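Local coordinates for adhesin competence repressor (Streptococcus pyogenes serotype M3, PDB 5JLU), which acts as a zinc-responsive, DNA-binding transcription regulator of the MarR family, working as a two-chain assembly, at residues 10-13 with 14-18; 76-80 with 81-85; 99-102 with 103-106; 114-117 with 118-121; 140-143 with 144-148. All coordinates share one frame; numbering follows the deposited sequence.

Interaction 1: residues 10-13 with 14-18; sequences KLDN and LVNTI
D12 and N16 sit one turn apart on helix 7-23, the N-terminal helix of this MarR-family dimer, and a single water joins their side chains. N16 can be followed from its root outward. Its CB lies 3.8 Å from D12 O. CG then runs back along the helix, anti to the carbonyl carbon (chi1 -70°), and comes to 3.4 Å from D12 O, the same oxygen that receives the backbone N-H of N16. At the tip, ND2 stops 4.0 Å from D12 OD2, with the amide and carboxylate planes turned 69° against each other. Water 1 closes that interval: it donates to D12 OD2 at 2.8 Å and accepts from N16 ND2 at 3.1 Å. The carboxylate is thus held at both oxygens, since OD1 takes a hydrogen bond from H115 ND1 of the second subunit, where H115 is a zinc ligand. D12 is in this sense a second-shell residue for the partner's metal site, and N16 packs on H45 of that subunit beside it.

Another side of the helix is apolar. L11 and L14 extend their CD2 methyls to a loose 4.3 Å from one another, while L11 and V15 lean on F140 and F144 of helix 131-149. K10 extends to the second subunit, where NZ makes a salt bridge with D138. Underneath all this run i to i+4 backbone bonds, among them V15 N to L11 O at 2.9 Å.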
loop_
_atom_site.group_PDB
_atom_site.type_symbol
_atom_site.label_atom_id
_atom_site.label_comp_id
_atom_site.label_asym_id
_atom_site.label_seq_id
_atom_site.Cartn_x
_atom_site.Cartn_y
_atom_site.Cartn_z
ATOM N N LYS A 10 -12.965 -5.095 -8.168
ATOM C CA LYS A 10 -12.640 -3.707 -8.024
ATOM C C LYS A 10 -11.960 -3.458 -6.720
ATOM O O LYS A 10 -11.158 -2.537 -6.679
ATOM C CB LYS A 10 -13.853 -2.802 -8.071
ATOM C CG LYS A 10 -14.617 -2.902 -9.376
ATOM C CD LYS A 10 -15.719 -1.858 -9.356
ATOM C CE LYS A 10 -16.578 -1.981 -10.603
ATOM N NZ LYS A 10 -17.106 -0.652 -10.984
ATOM N N LEU A 11 -12.336 -4.173 -5.642
ATOM C CA LEU A 11 -11.626 -3.974 -4.405
ATOM C C LEU A 11 -10.153 -4.417 -4.552
ATOM O O LEU A 11 -9.268 -3.733 -4.062
ATOM C CB LEU A 11 -12.241 -4.686 -3.224
ATOM C CG LEU A 11 -13.424 -4.094 -2.500
ATOM C CD1 LEU A 11 -13.885 -5.045 -1.404
ATOM C CD2 LEU A 11 -13.008 -2.773 -1.886
ATOM N N ASP A 12 -9.919 -5.556 -5.219
ATOM C CA ASP A 12 -8.593 -6.101 -5.436
ATOM C C ASP A 12 -7.774 -5.033 -6.163
ATOM O O ASP A 12 -6.657 -4.706 -5.717
ATOM C CB ASP A 12 -8.695 -7.374 -6.266
ATOM C CG ASP A 12 -7.351 -8.110 -6.431
ATOM O OD1 ASP A 12 -6.638 -8.334 -5.437
ATOM O OD2 ASP A 12 -7.028 -8.497 -7.565
ATOM N N ASN A 13 -8.369 -4.430 -7.198
ATOM C CA ASN A 13 -7.722 -3.353 -7.967
ATOM C C ASN A 13 -7.523 -2.117 -7.160
ATOM O O ASN A 13 -6.521 -1.481 -7.330
ATOM C CB ASN A 13 -8.413 -3.032 -9.285
ATOM C CG ASN A 13 -8.404 -4.226 -10.241
ATOM O OD1 ASN A 13 -7.440 -4.976 -10.296
ATOM N ND2 ASN A 13 -9.471 -4.396 -10.997
ATOM N N LEU A 14 -8.417 -1.828 -6.231
ATOM C CA LEU A 14 -8.250 -0.666 -5.371
ATOM C C LEU A 14 -7.032 -0.873 -4.503
ATOM O O LEU A 14 -6.173 -0.034 -4.441
ATOM C CB LEU A 14 -9.498 -0.410 -4.555
ATOM C CG LEU A 14 -9.466 0.790 -3.611
ATOM C CD1 LEU A 14 -9.290 2.110 -4.350
ATOM C CD2 LEU A 14 -10.768 0.785 -2.848
ATOM N N VAL A 15 -6.922 -2.026 -3.865
ATOM C CA VAL A 15 -5.746 -2.306 -3.079
ATOM C C VAL A 15 -4.410 -2.202 -3.902
ATOM O O VAL A 15 -3.363 -1.679 -3.409
ATOM C CB VAL A 15 -5.955 -3.650 -2.365
ATOM C CG1 VAL A 15 -4.726 -4.135 -1.618
ATOM C CG2 VAL A 15 -7.107 -3.544 -1.389
ATOM N N ASN A 16 -4.450 -2.682 -5.154
ATOM C CA ASN A 16 -3.261 -2.707 -5.985
ATOM C C ASN A 16 -2.848 -1.333 -6.368
ATOM O O ASN A 16 -1.614 -1.074 -6.390
ATOM C CB ASN A 16 -3.438 -3.575 -7.284
ATOM C CG ASN A 16 -3.528 -5.065 -6.969
ATOM O OD1 ASN A 16 -3.145 -5.524 -5.865
ATOM N ND2 ASN A 16 -4.055 -5.814 -7.885
ATOM N N THR A 17 -3.833 -0.475 -6.676
ATOM C CA THR A 17 -3.515 0.889 -7.073
ATOM C C THR A 17 -2.961 1.650 -5.879
ATOM O O THR A 17 -1.944 2.372 -6.022
ATOM C CB THR A 17 -4.626 1.681 -7.858
ATOM O OG1 THR A 17 -5.217 2.663 -7.036
ATOM C CG2 THR A 17 -5.605 0.847 -8.470
ATOM N N ILE A 18 -3.457 1.381 -4.686
ATOM C CA ILE A 18 -2.791 1.969 -3.480
ATOM C C ILE A 18 -1.365 1.493 -3.365
ATOM O O ILE A 18 -0.472 2.284 -3.150
ATOM C CB ILE A 18 -3.553 1.703 -2.180
ATOM C CG1 ILE A 18 -4.850 2.540 -2.161
ATOM C CG2 ILE A 18 -2.710 2.004 -0.923
ATOM C CD1 ILE A 18 -5.880 1.945 -1.247
HETATM O O HOH W 1 -4.424 -8.826 -8.468
#

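Interaction 2: residues 76-80 with 81-85; sequences KSLVK and QDMLA
A Schellman motif ends helix 68-80, in the winged helix-turn-helix region of this MarR-type protein, and turns the chain toward strand 84-88. M83 N reaches back to L78 O at 2.9 Å, and inside that bond D82 N meets V79 O, also at 2.9 Å, from above the carbonyl plane. D82 takes the positive phi (60°) that the reversal needs.

Q81 adds a side-chain bond to the helix end. Its own N-H and its NE2 both donate to S77 O, from opposite faces of the carbonyl; the amide keeps S77 O nearly in its own plane, with NE2 3.3 Å from S77 O. An extended chain beyond CG, itself beside the backbone N (chi1 -57°), carries the amide back over that turn. NE2 also makes a weak bond to S77 OG, whose stronger partner is Q43.

Beneath the turn, L78 divides its branches: CD2 lies against M83 CB, and CD1 meets L84 CD1, both at 3.9 Å. V79 CG2 packs crosswise on L84 CB. L78 also touches L39 and Q43, while L84 leans on L47 and L50 of helix 41-52. An apolar contact between the C3 residue, here L78, and the C'' residue, here M83, across a left-handed C' residue is the hallmark of a Schellman helix end.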
loop_
_atom_site.group_PDB
_atom_site.type_symbol
_atom_site.label_atom_id
_atom_site.label_comp_id
_atom_site.label_asym_id
_atom_site.label_seq_id
_atom_site.Cartn_x
_atom_site.Cartn_y
_atom_site.Cartn_z
ATOM N N LYS A 76 15.240 0.852 15.150
ATOM C CA LYS A 76 16.697 0.724 14.983
ATOM C C LYS A 76 17.229 1.433 13.718
ATOM O O LYS A 76 18.218 2.197 13.741
ATOM C CB LYS A 76 17.092 -0.721 14.981
ATOM C CG LYS A 76 17.235 -1.291 16.385
ATOM C CD LYS A 76 17.499 -2.808 16.338
ATOM C CE LYS A 76 17.334 -3.304 17.803
ATOM N NZ LYS A 76 17.407 -4.802 17.875
ATOM N N SER A 77 16.539 1.223 12.617
ATOM C CA SER A 77 16.956 1.894 11.359
ATOM C C SER A 77 16.807 3.408 11.470
ATOM O O SER A 77 17.620 4.169 10.982
ATOM C CB SER A 77 16.126 1.302 10.189
ATOM O OG SER A 77 16.129 2.120 9.080
ATOM N N LEU A 78 15.770 3.874 12.140
ATOM C CA LEU A 78 15.613 5.314 12.371
ATOM C C LEU A 78 16.717 5.938 13.265
ATOM O O LEU A 78 17.249 7.031 12.987
ATOM C CB LEU A 78 14.223 5.586 12.967
ATOM C CG LEU A 78 13.062 5.444 11.950
ATOM C CD1 LEU A 78 11.736 5.587 12.624
ATOM C CD2 LEU A 78 13.198 6.527 10.910
ATOM N N VAL A 79 17.014 5.269 14.375
ATOM C CA VAL A 79 18.111 5.694 15.229
ATOM C C VAL A 79 19.405 5.708 14.382
ATOM O O VAL A 79 20.156 6.682 14.434
ATOM C CB VAL A 79 18.264 4.780 16.417
ATOM C CG1 VAL A 79 19.593 5.078 17.179
ATOM C CG2 VAL A 79 17.050 4.885 17.372
ATOM N N LYS A 80 19.637 4.665 13.583
ATOM C CA LYS A 80 20.831 4.606 12.716
ATOM C C LYS A 80 20.917 5.817 11.780
ATOM O O LYS A 80 21.987 6.334 11.576
ATOM C CB LYS A 80 20.918 3.297 11.899
ATOM C CG LYS A 80 22.105 3.262 10.868
ATOM C CD LYS A 80 21.882 2.321 9.670
ATOM C CE LYS A 80 22.800 2.657 8.474
ATOM N NZ LYS A 80 22.083 2.715 7.169
ATOM N N GLN A 81 19.779 6.309 11.294
ATOM C CA GLN A 81 19.741 7.510 10.429
ATOM C C GLN A 81 19.614 8.819 11.172
ATOM O O GLN A 81 19.257 9.837 10.570
ATOM C CB GLN A 81 18.617 7.357 9.413
ATOM C CG GLN A 81 18.796 6.069 8.577
ATOM C CD GLN A 81 17.612 5.874 7.595
ATOM O OE1 GLN A 81 17.539 6.536 6.563
ATOM N NE2 GLN A 81 16.693 4.991 7.925
ATOM N N ASP A 82 19.882 8.800 12.481
ATOM C CA ASP A 82 19.849 10.005 13.296
ATOM C C ASP A 82 18.469 10.676 13.290
ATOM O O ASP A 82 18.355 11.913 13.337
ATOM C CB ASP A 82 20.919 10.979 12.788
ATOM C CG ASP A 82 22.335 10.424 12.935
ATOM O OD1 ASP A 82 22.693 9.882 14.017
ATOM O OD2 ASP A 82 23.100 10.519 11.956
ATOM N N MET A 83 17.420 9.863 13.259
ATOM C CA MET A 83 16.048 10.388 13.172
ATOM C C MET A 83 15.358 10.420 14.537
ATOM O O MET A 83 14.491 11.229 14.772
ATOM C CB MET A 83 15.282 9.518 12.156
ATOM C CG MET A 83 14.505 10.302 11.147
ATOM S SD MET A 83 15.533 11.341 10.123
ATOM C CE MET A 83 15.383 10.414 8.617
ATOM N N LEU A 84 15.731 9.513 15.427
ATOM C CA LEU A 84 15.109 9.337 16.762
ATOM C C LEU A 84 16.175 9.179 17.779
ATOM O O LEU A 84 17.223 8.665 17.472
ATOM C CB LEU A 84 14.298 7.992 16.881
ATOM C CG LEU A 84 12.988 7.854 16.127
ATOM C CD1 LEU A 84 12.230 6.579 16.331
ATOM C CD2 LEU A 84 12.112 9.038 16.441
ATOM N N ALA A 85 15.844 9.526 19.010
ATOM C CA ALA A 85 16.682 9.254 20.144
ATOM C C ALA A 85 15.780 8.723 21.245
ATOM O O ALA A 85 14.631 9.147 21.402
ATOM C CB ALA A 85 17.390 10.522 20.606
#

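Interaction 3: residues 99-102 with 103-106; sequences ELTE and LAKP
L100 and A104 meet where strand 96-100 of the wing sheet gives way to helix 105-127, the strand-to-helix joint of a MarR-type winged helix domain. L100 points at the turn: its CG lies 3.9 Å from A104 CB, and L100 CD2 lies 4.0 Å from K105 CG, crossing the lysine's aliphatic chain. L100 also rests on L50 and S51 of helix 41-52.

T101 comes next and starts the turn. Its carbonyl oxygen accepts A104 N at 2.9 Å, the donor standing 55° out of the carbonyl plane. The side-chain hydroxyl, placed between the backbone N and the carbonyl carbon (chi1 63°), faces the start of the turn but hydrogen-bonds to D82 O, tying this joint to the loop before strand 84-88. A104 CB packs on M83 from that loop.

E102 is exposed, and its O takes a weak bond from K105 N at 3.3 Å. The glutamate bends at chi2 (51°) and lays its carboxylate across the lysine chain, OE2 touching K105 CD at 3.6 Å. The opposite charges are near without forming a salt bridge: E102 OE1 and K105 NZ are 4.2 Å apart.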
loop_
_atom_site.group_PDB
_atom_site.type_symbol
_atom_site.label_atom_id
_atom_site.label_comp_id
_atom_site.label_asym_id
_atom_site.label_seq_id
_atom_site.Cartn_x
_atom_site.Cartn_y
_atom_site.Cartn_z
ATOM N N GLU A 99 11.783 9.919 20.896
ATOM C CA GLU A 99 11.414 11.196 20.337
ATOM C C GLU A 99 12.299 11.608 19.185
ATOM O O GLU A 99 13.402 11.092 18.981
ATOM C CB GLU A 99 11.419 12.252 21.425
ATOM C CG GLU A 99 12.781 12.679 21.878
ATOM C CD GLU A 99 12.738 13.447 23.213
ATOM O OE1 GLU A 99 13.841 13.856 23.607
ATOM O OE2 GLU A 99 11.642 13.641 23.839
ATOM N N LEU A 100 11.764 12.545 18.445
ATOM C CA LEU A 100 12.354 12.976 17.205
ATOM C C LEU A 100 13.626 13.809 17.488
ATOM O O LEU A 100 13.640 14.610 18.423
ATOM C CB LEU A 100 11.311 13.851 16.469
ATOM C CG LEU A 100 10.387 13.185 15.422
ATOM C CD1 LEU A 100 9.538 12.098 16.026
ATOM C CD2 LEU A 100 9.533 14.261 14.781
ATOM N N THR A 101 14.640 13.646 16.663
ATOM C CA THR A 101 15.763 14.537 16.695
ATOM C C THR A 101 15.391 15.712 15.793
ATOM O O THR A 101 14.450 15.619 15.011
ATOM C CB THR A 101 16.977 13.897 16.109
ATOM O OG1 THR A 101 16.724 13.595 14.716
ATOM C CG2 THR A 101 17.371 12.622 16.926
ATOM N N GLU A 102 16.153 16.794 15.894
ATOM C CA GLU A 102 15.933 18.012 15.104
ATOM C C GLU A 102 15.851 17.748 13.642
ATOM O O GLU A 102 15.004 18.312 12.949
ATOM C CB GLU A 102 17.061 19.068 15.329
ATOM C CG GLU A 102 16.498 20.486 15.402
ATOM C CD GLU A 102 15.344 20.610 16.402
ATOM O OE1 GLU A 102 15.420 20.005 17.512
ATOM O OE2 GLU A 102 14.344 21.292 16.066
ATOM N N LEU A 103 16.780 16.924 13.173
ATOM C CA LEU A 103 16.826 16.499 11.769
ATOM C C LEU A 103 15.526 15.794 11.235
ATOM O O LEU A 103 15.249 15.783 10.009
ATOM C CB LEU A 103 18.015 15.544 11.619
ATOM C CG LEU A 103 18.292 14.880 10.280
ATOM C CD1 LEU A 103 18.842 15.934 9.335
ATOM C CD2 LEU A 103 19.263 13.707 10.422
ATOM N N ALA A 104 14.773 15.155 12.133
ATOM C CA ALA A 104 13.541 14.388 11.722
ATOM C C ALA A 104 12.349 15.296 11.545
ATOM O O ALA A 104 11.442 14.976 10.804
ATOM C CB ALA A 104 13.212 13.368 12.766
ATOM N N LYS A 105 12.347 16.415 12.262
ATOM C CA LYS A 105 11.161 17.271 12.369
ATOM C C LYS A 105 10.638 17.812 11.055
ATOM O O LYS A 105 9.451 17.701 10.819
ATOM C CB LYS A 105 11.371 18.396 13.388
ATOM C CG LYS A 105 11.308 17.861 14.809
ATOM C CD LYS A 105 11.708 18.856 15.891
ATOM C CE LYS A 105 12.074 18.119 17.174
ATOM N NZ LYS A 105 11.536 18.765 18.402
ATOM N N PRO A 106 11.517 18.355 10.188
ATOM C CA PRO A 106 11.049 18.719 8.843
ATOM C C PRO A 106 10.558 17.540 8.035
ATOM O O PRO A 106 9.672 17.716 7.240
ATOM C CB PRO A 106 12.305 19.297 8.147
ATOM C CG PRO A 106 13.438 19.195 9.148
ATOM C CD PRO A 106 12.805 18.999 10.500
#

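Interaction 4: residues 114-117 with 118-121; sequences HHDE and TLNV. With ZN (zinc ion), chain B.
The zinc site of this regulator draws one ligand from the middle of helix 105-127, at H115, and the next turn of that helix packs behind it through T118. H115 NE2 binds zinc at 2.1 Å. Three waters at 2.0 to 2.2 Å also coordinate the metal, water 2 lying in the plane of the imidazole at its edge, and H45 and H111 of the same chain supply the remaining protein ligands. The H115 ring stands at about 70° to that of H111 and about 90° to that of H45.

Behind the ring, H115 O takes two bonds. The regular helical one comes from L119 N to H115 O at 3.0 Å. The hydroxyl T118 OG1 donates to H115 O at 2.7 Å, arriving at the same face of the carbonyl plane. It gets there by sitting between its own backbone N and carbonyl carbon (chi1 63°), which turns it back along the helix. L119 CG also comes to 3.3 Å from H115 O. Further along, the helical bonds stretch: V121 N to E117 O measures 3.3 Å and is weak.

The other ring nitrogen, H115 ND1, is hydrogen-bonded to D12 OD1 of the second subunit. With zinc on NE2 and a carboxylate at ND1, the imidazole is fixed at both nitrogens, and the partner's aspartate probably strengthens it as a donor to the metal, linking zinc binding to the dimer interface.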
loop_
_atom_site.group_PDB
_atom_site.type_symbol
_atom_site.label_atom_id
_atom_site.label_comp_id
_atom_site.label_asym_id
_atom_site.label_seq_id
_atom_site.Cartn_x
_atom_site.Cartn_y
_atom_site.Cartn_z
ATOM N N HIS A 114 1.374 16.272 3.743
ATOM C CA HIS A 114 0.804 15.433 2.656
ATOM C C HIS A 114 -0.436 14.600 3.079
ATOM O O HIS A 114 -1.336 14.404 2.266
ATOM C CB HIS A 114 1.871 14.504 2.029
ATOM C CG HIS A 114 2.881 15.226 1.168
ATOM N ND1 HIS A 114 3.743 14.565 0.314
ATOM C CD2 HIS A 114 3.143 16.550 1.011
ATOM C CE1 HIS A 114 4.495 15.447 -0.323
ATOM N NE2 HIS A 114 4.149 16.659 0.080
ATOM N N HIS A 115 -0.468 14.097 4.318
ATOM C CA HIS A 115 -1.671 13.474 4.886
ATOM C C HIS A 115 -2.847 14.478 4.991
ATOM O O HIS A 115 -3.980 14.103 4.679
ATOM C CB HIS A 115 -1.403 12.690 6.195
ATOM C CG HIS A 115 -0.869 11.325 5.908
ATOM N ND1 HIS A 115 -1.691 10.263 5.562
ATOM C CD2 HIS A 115 0.406 10.876 5.770
ATOM C CE1 HIS A 115 -0.953 9.227 5.229
ATOM N NE2 HIS A 115 0.320 9.553 5.398
ATOM N N ASP A 116 -2.545 15.710 5.402
ATOM C CA ASP A 116 -3.554 16.745 5.522
ATOM C C ASP A 116 -4.125 17.046 4.154
ATOM O O ASP A 116 -5.338 17.052 3.983
ATOM C CB ASP A 116 -3.022 18.009 6.192
ATOM C CG ASP A 116 -2.698 17.792 7.658
ATOM O OD1 ASP A 116 -3.391 17.006 8.308
ATOM O OD2 ASP A 116 -1.751 18.401 8.179
ATOM N N GLU A 117 -3.287 17.155 3.145
ATOM C CA GLU A 117 -3.830 17.412 1.825
ATOM C C GLU A 117 -4.668 16.269 1.350
ATOM O O GLU A 117 -5.702 16.519 0.735
ATOM C CB GLU A 117 -2.747 17.774 0.810
ATOM C CG GLU A 117 -2.079 19.121 1.160
ATOM C CD GLU A 117 -0.854 19.502 0.294
ATOM O OE1 GLU A 117 -0.158 18.618 -0.298
ATOM O OE2 GLU A 117 -0.568 20.731 0.234
ATOM N N THR A 118 -4.274 15.026 1.639
ATOM C CA THR A 118 -5.053 13.905 1.108
ATOM C C THR A 118 -6.453 13.854 1.808
ATOM O O THR A 118 -7.377 13.354 1.221
ATOM C CB THR A 118 -4.375 12.529 1.277
ATOM O OG1 THR A 118 -4.241 12.263 2.673
ATOM C CG2 THR A 118 -2.983 12.481 0.646
ATOM N N LEU A 119 -6.556 14.257 3.070
ATOM C CA LEU A 119 -7.816 14.391 3.749
ATOM C C LEU A 119 -8.809 15.295 2.995
ATOM O O LEU A 119 -9.989 14.967 2.890
ATOM C CB LEU A 119 -7.626 14.899 5.196
ATOM C CG LEU A 119 -6.973 13.955 6.159
ATOM C CD1 LEU A 119 -6.835 14.634 7.500
ATOM C CD2 LEU A 119 -7.808 12.689 6.334
ATOM N N ASN A 120 -8.333 16.371 2.396
ATOM C CA ASN A 120 -9.213 17.162 1.535
ATOM C C ASN A 120 -9.648 16.437 0.321
ATOM O O ASN A 120 -10.761 16.613 -0.165
ATOM C CB ASN A 120 -8.540 18.489 1.133
ATOM C CG ASN A 120 -8.104 19.301 2.353
ATOM O OD1 ASN A 120 -8.509 19.016 3.485
ATOM N ND2 ASN A 120 -7.197 20.233 2.152
ATOM N N VAL A 121 -8.765 15.610 -0.223
ATOM C CA VAL A 121 -9.145 14.786 -1.326
ATOM C C VAL A 121 -10.229 13.822 -0.946
ATOM O O VAL A 121 -11.199 13.600 -1.700
ATOM C CB VAL A 121 -7.947 14.058 -1.944
ATOM C CG1 VAL A 121 -8.402 13.054 -3.005
ATOM C CG2 VAL A 121 -6.960 15.086 -2.560
HETATM ZN ZN ZN B . 1.895 8.154 5.334
HETATM O O HOH W 2 0.606 6.611 4.505
HETATM O O HOH W 3 3.587 6.826 4.871
HETATM O O HOH W 4 2.072 8.798 3.422
#

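Interaction 5: residues 140-143 with 144-148; sequences FVTV and FAEEL
F140 and F144, one turn apart on helix 131-149, lay their side chains side by side along one flank of the C-terminal helix of this MarR-type dimer. Both leave the backbone with CG anti to N, so they head the same way, but the second torsions differ, 68° for F140 and 15° for F144. The planes end up 30° apart, and the rings are offset so far that little of one lies over the other, with centroids 5.5 Å from one another. Contact narrows to F140 CZ against F144 CD2 at 3.8 Å, while F144 CB lies over one face of the F140 ring. L148 CD1 covers a face of the F144 ring near its rim.

A second pair, T142 and E146, also runs side by side. The glutamate is extended beyond CG, and its OE1 comes to 3.7 Å from the threonine methyl CG2. The hydroxyl of T142 is rotated toward its own backbone N, where it bonds to D138 O in the preceding turn and is also hydrogen-bonded to K10 NZ of the second subunit. The backbone bonds of the helix run beneath both pairs, such as F144 N to F140 O at 2.9 Å.

Both phenylalanines pack on L11 of helix 7-23 in the same chain, and F144 also on V15; both meet L125 of the second subunit, which places this turn between the N-terminal helix and the partner's helix 105-127.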
loop_
_atom_site.group_PDB
_atom_site.type_symbol
_atom_site.label_atom_id
_atom_site.label_comp_id
_atom_site.label_asym_id
_atom_site.label_seq_id
_atom_site.Cartn_x
_atom_site.Cartn_y
_atom_site.Cartn_z
ATOM N N PHE A 140 -19.219 0.244 5.118
ATOM C CA PHE A 140 -18.239 -0.465 4.290
ATOM C C PHE A 140 -16.774 -0.246 4.745
ATOM O O PHE A 140 -16.036 -1.225 4.964
ATOM C CB PHE A 140 -18.421 -0.100 2.820
ATOM C CG PHE A 140 -17.348 -0.608 1.952
ATOM C CD1 PHE A 140 -17.217 -1.965 1.735
ATOM C CD2 PHE A 140 -16.443 0.273 1.367
ATOM C CE1 PHE A 140 -16.185 -2.438 0.948
ATOM C CE2 PHE A 140 -15.397 -0.192 0.604
ATOM C CZ PHE A 140 -15.274 -1.547 0.398
ATOM N N VAL A 141 -16.352 0.996 4.948
ATOM C CA VAL A 141 -14.933 1.226 5.250
ATOM C C VAL A 141 -14.582 0.634 6.577
ATOM O O VAL A 141 -13.459 0.128 6.744
ATOM C CB VAL A 141 -14.435 2.696 5.148
ATOM C CG1 VAL A 141 -14.770 3.272 3.802
ATOM C CG2 VAL A 141 -14.964 3.585 6.231
ATOM N N THR A 142 -15.555 0.644 7.487
ATOM C CA THR A 142 -15.377 0.082 8.810
ATOM C C THR A 142 -15.120 -1.412 8.743
ATOM O O THR A 142 -14.097 -1.847 9.294
ATOM C CB THR A 142 -16.566 0.382 9.736
ATOM O OG1 THR A 142 -16.729 1.796 9.840
ATOM C CG2 THR A 142 -16.318 -0.195 11.145
ATOM N N VAL A 143 -15.998 -2.186 8.067
ATOM C CA VAL A 143 -15.759 -3.639 7.990
ATOM C C VAL A 143 -14.505 -4.022 7.180
ATOM O O VAL A 143 -13.811 -4.991 7.477
ATOM C CB VAL A 143 -16.979 -4.457 7.479
ATOM C CG1 VAL A 143 -18.179 -4.272 8.394
ATOM C CG2 VAL A 143 -17.375 -4.127 6.075
ATOM N N PHE A 144 -14.266 -3.266 6.116
ATOM C CA PHE A 144 -13.110 -3.503 5.285
ATOM C C PHE A 144 -11.846 -3.355 6.115
ATOM O O PHE A 144 -10.999 -4.216 6.092
ATOM C CB PHE A 144 -13.140 -2.547 4.096
ATOM C CG PHE A 144 -12.165 -2.845 3.026
ATOM C CD1 PHE A 144 -11.510 -4.049 2.924
ATOM C CD2 PHE A 144 -11.906 -1.902 2.094
ATOM C CE1 PHE A 144 -10.625 -4.289 1.892
ATOM C CE2 PHE A 144 -10.993 -2.137 1.073
ATOM C CZ PHE A 144 -10.376 -3.332 0.965
ATOM N N ALA A 145 -11.749 -2.262 6.859
ATOM C CA ALA A 145 -10.572 -1.983 7.687
ATOM C C ALA A 145 -10.388 -3.085 8.722
ATOM O O ALA A 145 -9.290 -3.510 8.879
ATOM C CB ALA A 145 -10.693 -0.628 8.389
ATOM N N GLU A 146 -11.462 -3.538 9.380
ATOM C CA GLU A 146 -11.404 -4.666 10.320
ATOM C C GLU A 146 -10.843 -5.898 9.667
ATOM O O GLU A 146 -9.873 -6.474 10.118
ATOM C CB GLU A 146 -12.787 -4.996 10.871
ATOM C CG GLU A 146 -13.256 -3.963 11.878
ATOM C CD GLU A 146 -14.711 -4.122 12.311
ATOM O OE1 GLU A 146 -15.201 -3.223 13.042
ATOM O OE2 GLU A 146 -15.377 -5.115 11.933
ATOM N N GLU A 147 -11.432 -6.267 8.555
ATOM C CA GLU A 147 -10.897 -7.357 7.796
ATOM C C GLU A 147 -9.393 -7.245 7.459
ATOM O O GLU A 147 -8.617 -8.121 7.864
ATOM C CB GLU A 147 -11.702 -7.559 6.523
ATOM C CG GLU A 147 -11.567 -8.969 5.969
ATOM C CD GLU A 147 -12.008 -10.028 6.981
ATOM O OE1 GLU A 147 -11.149 -10.824 7.398
ATOM O OE2 GLU A 147 -13.192 -10.019 7.376
ATOM N N LEU A 148 -9.000 -6.190 6.725
ATOM C CA LEU A 148 -7.576 -5.887 6.376
ATOM C C LEU A 148 -6.597 -5.816 7.543
ATOM O O LEU A 148 -5.399 -6.035 7.335
ATOM C CB LEU A 148 -7.449 -4.577 5.614
ATOM C CG LEU A 148 -7.801 -4.700 4.142
ATOM C CD1 LEU A 148 -7.753 -3.295 3.565
ATOM C CD2 LEU A 148 -6.919 -5.673 3.346
#

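How the interactions relate
Interactions 1 and 5 meet through apolar side chains: L11 CD2 lies 3.4 Å from F140 CZ, joining helices 7-23 and 131-149. Interactions 2 and 3 form a second cluster on the opposite side of the chain's centre, where A85 N and E99 O, 2.9 Å apart, probably hydrogen-bond between neighbouring strands 84-88 and 96-100. Interaction 4 shares helix 105-127 with interaction 3, but their centres are about 22 Å apart. Interactions 1, 2 and 5 are partly buried; 3 and 4 are surface contacts. Chemistry follows place: a water-bridged polar pair in 1, chain turns in 2 and 3, metal coordination in 4, aromatic packing in 5. Interactions 1, 4 and 5 reach the second subunit; 2 and 3 do not.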